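Local coordinates for protein greglin (Schistocerca gregaria, PDB 4GI3) that inhibits serine proteases, among them subtilisin, neutrophil and pancreatic elastases, chymotrypsin and, more weakly, cathepsin G, but not pancreatic trypsin, at residues 43-46 / 47-51. Residues are numbered along the deposited sequence; the frame is centred on the assembly and turned at random.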
# COMPACT_ATOMS: atom_id res chain seq x y z
N LEU B 43 -15.54 15.32 -6.40
CA LEU B 43 -14.15 14.95 -6.67
C LEU B 43 -13.90 13.60 -5.97
O LEU B 43 -14.01 13.51 -4.75
CB LEU B 43 -13.17 16.03 -6.19
CG LEU B 43 -11.70 15.89 -6.63
CD1 LEU B 43 -11.51 16.28 -8.09
CD2 LEU B 43 -10.78 16.75 -5.78
N PHE B 44 -13.69 12.54 -6.75
CA PHE B 44 -13.44 11.21 -6.20
C PHE B 44 -11.93 10.98 -6.14
O PHE B 44 -11.19 11.57 -6.92
CB PHE B 44 -14.12 10.13 -7.06
CG PHE B 44 -15.59 9.91 -6.81
CD1 PHE B 44 -16.54 10.75 -7.37
CD2 PHE B 44 -16.02 8.85 -6.02
CE1 PHE B 44 -17.91 10.54 -7.15
CE2 PHE B 44 -17.39 8.63 -5.81
CZ PHE B 44 -18.32 9.47 -6.38
N VAL B 45 -11.45 10.15 -5.18
CA VAL B 45 -10.01 9.91 -5.03
C VAL B 45 -9.32 9.32 -6.29
O VAL B 45 -8.14 9.57 -6.50
CB VAL B 45 -9.66 9.15 -3.74
CG1 VAL B 45 -9.98 10.01 -2.51
CG2 VAL B 45 -10.42 7.84 -3.66
N ASN B 46 -10.08 8.57 -7.10
CA ASN B 46 -9.63 7.98 -8.37
C ASN B 46 -10.82 7.45 -9.17
O ASN B 46 -11.93 7.32 -8.63
CB ASN B 46 -8.58 6.86 -8.14
CG ASN B 46 -9.02 5.73 -7.27
OD1 ASN B 46 -10.09 5.14 -7.45
ND2 ASN B 46 -8.17 5.37 -6.32
N GLU B 47 -10.56 7.06 -10.46
CA GLU B 47 -11.58 6.50 -11.34
C GLU B 47 -12.18 5.23 -10.79
O GLU B 47 -13.37 5.04 -10.96
CB GLU B 47 -11.00 6.21 -12.72
CG GLU B 47 -10.92 7.37 -13.68
CD GLU B 47 -10.49 6.92 -15.07
OE1 GLU B 47 -11.10 5.96 -15.60
OE2 GLU B 47 -9.51 7.49 -15.60
N CYS B 48 -11.38 4.34 -10.13
CA CYS B 48 -11.93 3.11 -9.55
C CYS B 48 -13.09 3.39 -8.60
O CYS B 48 -14.09 2.69 -8.66
CB CYS B 48 -10.85 2.26 -8.88
SG CYS B 48 -11.44 0.64 -8.31
N GLU B 49 -12.94 4.39 -7.73
CA GLU B 49 -13.98 4.76 -6.75
C GLU B 49 -15.26 5.28 -7.43
O GLU B 49 -16.36 4.93 -6.98
CB GLU B 49 -13.47 5.74 -5.70
CG GLU B 49 -12.48 5.12 -4.70
CD GLU B 49 -12.92 3.97 -3.81
OE1 GLU B 49 -12.03 3.21 -3.35
OE2 GLU B 49 -14.14 3.82 -3.54
N VAL B 50 -15.12 6.04 -8.53
CA VAL B 50 -16.27 6.55 -9.30
C VAL B 50 -17.06 5.36 -9.85
O VAL B 50 -18.28 5.31 -9.70
CB VAL B 50 -15.90 7.50 -10.47
CG1 VAL B 50 -17.16 8.15 -11.03
CG2 VAL B 50 -14.91 8.56 -10.06
N ARG B 51 -16.34 4.40 -10.49
CA ARG B 51 -16.92 3.19 -11.09
C ARG B 51 -17.64 2.32 -10.06
O ARG B 51 -18.68 1.75 -10.37
CB ARG B 51 -15.85 2.38 -11.82
CG ARG B 51 -15.37 3.02 -13.12
CD ARG B 51 -14.52 2.06 -13.95
NE ARG B 51 -13.15 1.89 -13.43
CZ ARG B 51 -12.73 0.85 -12.72
NH1 ARG B 51 -13.56 -0.15 -12.43
NH2 ARG B 51 -11.48 0.79 -12.30
O HOH W 1 -9.26 4.14 -3.59
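The backbone N of E49 is held by two acceptors of N46: the side-chain OD1, 3.0 Å from E49 N, and more weakly the main-chain O, 3.2 Å from the same nitrogen. The amide hydrogen points mainly at OD1 and meets it almost end-on, with a C=O...N angle of 166°. V50 N also reaches N46 O, in a long, weak bond. N46 carries CG between its backbone N and carbonyl carbon (chi1 58°), which folds the amide back over the first turn of the helix as an N-cap. At its other end, ND2 donates to I28 O, and it also gives a hydrogen to a water that in turn donates to E49 OE1, while E49 OE2 forms a salt bridge with K52. This cap marks the passage from strand 41-44 to helix 47-57, which packs on the three-stranded sheet, an arrangement consistent with a Kazal-type inhibitor fold, and C48, bonded to C25, ties its start to strand 25-26. Replacing N46 with alanine removes both ends of the amide, and would probably leave E49 N to the weak bond with N46 O and I28 O without this donor. F44, whose CB points toward the helix, lays its ring against the backbone at E49 and V50: V50 CA sits over one face, 4.2 Å from the ring centroid, in a CH-pi contact offset toward the rim. V50 CG2 presses against F44 CB at 3.5 Å, and V32 and V34 of the central strand continue this apolar packing. V45 and E49 lie side by side and point the same way, V45 CG2 lying 3.6 Å from E49 CG.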